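Local coordinates for bacteriocin immunity protein (Pseudomonas aeruginosa, PDB 4UHP), which binds the DNase domain of the bacteriocin pyocin AP41 in a very tight complex, which probably protects the producing cell from its own toxin, at residues I19-F23 with K24-G28. Sequence-based numbering, arbitrary orientation.
Sequences IEEFF and KNKSG
Glu20 OE1 faces the ammonium groups of two lysines, Lys26 and Lys24, and the arrangement illustrates how one carboxylate oxygen can tie a chain turn together. Lys26 NZ makes the shorter salt bridge, 3.3 Å from Glu20 OE1 and nearly in line with its C-O bond; the same ammonium also donates to the carbonyl of Glu17 in helix 12-19. Lys24 NZ adds a long salt bridge, 3.8 Å from that oxygen. The lysines get there differently: the Lys26 chain is extended beyond CG, whereas Lys24 bends at chi3 (102°), which carries its CE over Glu20 CB at 3.9 Å. The backbone adds a weak hydrogen bond, Lys24 N to Glu20 O at 3.2 Å, bent to 132° at the hydrogen.

A second carboxylate works through water. Glu21 sends its side chain away from its own N (chi1 -160°) in an extended line toward Ser27, and a water 2.9 Å from Glu21 OE2, placed to donate to it, accepts from Ser27 N at 2.8 Å. The principal partner of OE2 is nevertheless Arg37 of helix 31-49, which forms a salt bridge with it. Asn25 OD1 shapes the far side of the turn as an Asx motif, taking the N-H of Gly28 from above its carbonyl plane.

Packing is modest: Lys26 CB lies 4.0 Å from Glu21 CD, and Ser27 CB approaches Glu21 OE2. Phe22 and Phe23 also pack on the bound partner protein, a polar side chain of which donates to Phe22 O. The chemistry implies a loop joining the first two helices of the all-helical colicin/pyocin immunity fold, in which salt bridges and a water link the polar side, while Phe22 and Phe23 pack on helices 31-49 and 68-81, respectively; the paired lysines would probably favour an ionised Glu20.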
ATOM      1  N   ILE D  19       0.268  -8.573  13.800  1.00 25.62           N
ATOM      2  CA  ILE D  19       0.934  -7.354  13.356  1.00 23.64           C
ATOM      3  C   ILE D  19       2.273  -7.655  12.679  1.00 24.71           C
ATOM      4  O   ILE D  19       2.646  -7.004  11.701  1.00 18.23           O
ATOM      5  CB  ILE D  19       1.159  -6.382  14.528  1.00 22.61           C
ATOM      6  CG1 ILE D  19      -0.167  -6.084  15.228  1.00 23.15           C
ATOM      7  CG2 ILE D  19       1.785  -5.091  14.036  1.00 21.42           C
ATOM      8  CD1 ILE D  19      -1.234  -5.544  14.293  1.00 19.37           C
ATOM      9  N   GLU D  20       2.981  -8.659  13.186  1.00 25.72           N
ATOM     10  CA  GLU D  20       4.269  -9.050  12.623  1.00 29.23           C
ATOM     11  C   GLU D  20       4.142  -9.471  11.159  1.00 30.05           C
ATOM     12  O   GLU D  20       5.104  -9.397  10.395  1.00 23.03           O
ATOM     13  CB  GLU D  20       4.886 -10.182  13.446  1.00 35.22           C
ATOM     14  CG  GLU D  20       5.419  -9.739  14.799  1.00 42.03           C
ATOM     15  CD  GLU D  20       5.830 -10.903  15.681  1.00 49.11           C
ATOM     16  OE1 GLU D  20       5.411 -12.046  15.398  1.00 52.33           O
ATOM     17  OE2 GLU D  20       6.566 -10.671  16.663  1.00 51.96           O
ATOM     18  N   GLU D  21       2.947  -9.902  10.773  1.00 24.93           N
ATOM     19  CA  GLU D  21       2.704 -10.370   9.416  1.00 29.24           C
ATOM     20  C   GLU D  21       2.725  -9.207   8.419  1.00 23.87           C
ATOM     21  O   GLU D  21       2.815  -9.414   7.210  1.00 26.99           O
ATOM     22  CB  GLU D  21       1.371 -11.126   9.352  1.00 34.98           C
ATOM     23  CG  GLU D  21       1.227 -12.053   8.156  1.00 41.63           C
ATOM     24  CD  GLU D  21       0.281 -13.216   8.418  1.00 40.36           C
ATOM     25  OE1 GLU D  21      -0.043 -13.477   9.597  1.00 38.79           O
ATOM     26  OE2 GLU D  21      -0.142 -13.869   7.440  1.00 39.52           O
ATOM     27  N   PHE D  22       2.660  -7.982   8.934  1.00 23.58           N
ATOM     28  CA  PHE D  22       2.768  -6.791   8.096  1.00 23.16           C
ATOM     29  C   PHE D  22       4.225  -6.405   7.843  1.00 29.19           C
ATOM     30  O   PHE D  22       4.504  -5.362   7.251  1.00 27.73           O
ATOM     31  CB  PHE D  22       2.021  -5.618   8.736  1.00 18.99           C
ATOM     32  CG  PHE D  22       0.533  -5.805   8.784  1.00 22.90           C
ATOM     33  CD1 PHE D  22      -0.261  -5.425   7.717  1.00 25.24           C
ATOM     34  CD2 PHE D  22      -0.070  -6.369   9.895  1.00 28.94           C
ATOM     35  CE1 PHE D  22      -1.630  -5.601   7.758  1.00 29.42           C
ATOM     36  CE2 PHE D  22      -1.437  -6.547   9.941  1.00 32.00           C
ATOM     37  CZ  PHE D  22      -2.219  -6.163   8.871  1.00 31.19           C
ATOM     38  N   PHE D  23       5.149  -7.251   8.286  1.00 22.83           N
ATOM     39  CA  PHE D  23       6.575  -6.977   8.137  1.00 28.93           C
ATOM     40  C   PHE D  23       7.327  -8.179   7.575  1.00 23.96           C
ATOM     41  O   PHE D  23       8.437  -8.041   7.069  1.00 26.50           O
ATOM     42  CB  PHE D  23       7.185  -6.570   9.482  1.00 26.88           C
ATOM     43  CG  PHE D  23       6.651  -5.273  10.022  1.00 22.58           C
ATOM     44  CD1 PHE D  23       5.479  -5.241  10.759  1.00 26.45           C
ATOM     45  CD2 PHE D  23       7.328  -4.084   9.799  1.00 23.21           C
ATOM     46  CE1 PHE D  23       4.985  -4.047  11.258  1.00 28.24           C
ATOM     47  CE2 PHE D  23       6.843  -2.888  10.296  1.00 23.94           C
ATOM     48  CZ  PHE D  23       5.667  -2.869  11.025  1.00 26.04           C
ATOM     49  N   LYS D  24       6.718  -9.355   7.680  1.00 36.67           N
ATOM     50  CA  LYS D  24       7.326 -10.595   7.210  1.00 36.08           C
ATOM     51  C   LYS D  24       6.287 -11.470   6.524  1.00 35.18           C
ATOM     52  O   LYS D  24       5.084 -11.271   6.697  1.00 34.69           O
ATOM     53  CB  LYS D  24       7.969 -11.364   8.369  1.00 43.58           C
ATOM     54  CG  LYS D  24       7.036 -12.365   9.041  1.00 51.98           C
ATOM     55  CD  LYS D  24       7.738 -13.109  10.166  1.00 59.67           C
ATOM     56  CE  LYS D  24       7.341 -12.557  11.527  1.00 60.96           C
ATOM     57  NZ  LYS D  24       7.602 -13.528  12.626  1.00 64.06           N
ATOM     58  N   ASN D  25       6.754 -12.442   5.749  1.00 34.97           N
ATOM     59  CA  ASN D  25       5.853 -13.376   5.086  1.00 36.45           C
ATOM     60  C   ASN D  25       5.623 -14.626   5.926  1.00 37.96           C
ATOM     61  O   ASN D  25       6.167 -15.689   5.632  1.00 39.62           O
ATOM     62  CB  ASN D  25       6.399 -13.763   3.711  1.00 37.77           C
ATOM     63  CG  ASN D  25       5.343 -14.381   2.819  1.00 41.33           C
ATOM     64  OD1 ASN D  25       4.262 -14.750   3.280  1.00 44.74           O
ATOM     65  ND2 ASN D  25       5.651 -14.501   1.534  1.00 41.30           N
ATOM     66  N   LYS D  26       4.808 -14.491   6.968  1.00 35.88           N
ATOM     67  CA  LYS D  26       4.494 -15.610   7.850  1.00 37.59           C
ATOM     68  C   LYS D  26       3.715 -16.701   7.136  1.00 38.14           C
ATOM     69  O   LYS D  26       3.996 -17.887   7.304  1.00 43.49           O
ATOM     70  CB  LYS D  26       3.698 -15.129   9.065  1.00 37.50           C
ATOM     71  CG  LYS D  26       4.545 -14.867  10.292  1.00 41.56           C
ATOM     72  CD  LYS D  26       3.688 -14.736  11.535  1.00 47.63           C
ATOM     73  CE  LYS D  26       4.539 -14.548  12.774  1.00 50.78           C
ATOM     74  NZ  LYS D  26       3.695 -14.419  13.984  1.00 52.38           N
ATOM     75  N   SER D  27       2.737 -16.289   6.339  1.00 38.63           N
ATOM     76  CA  SER D  27       1.830 -17.218   5.681  1.00 40.46           C
ATOM     77  C   SER D  27       2.530 -18.022   4.593  1.00 40.23           C
ATOM     78  O   SER D  27       2.191 -19.182   4.356  1.00 45.22           O
ATOM     79  CB  SER D  27       0.643 -16.459   5.085  1.00 40.02           C
ATOM     80  OG  SER D  27       1.082 -15.507   4.131  1.00 34.96           O
ATOM     81  N   GLY D  28       3.503 -17.400   3.936  1.00 38.43           N
ATOM     82  CA  GLY D  28       4.214 -18.036   2.840  1.00 40.17           C
ATOM     83  C   GLY D  28       3.506 -17.811   1.518  1.00 46.09           C
ATOM     84  O   GLY D  28       3.997 -18.203   0.457  1.00 41.26           O
TER
HETATM   85  O   HOH W   1       2.114 -13.628   5.557  1.00 38.81           O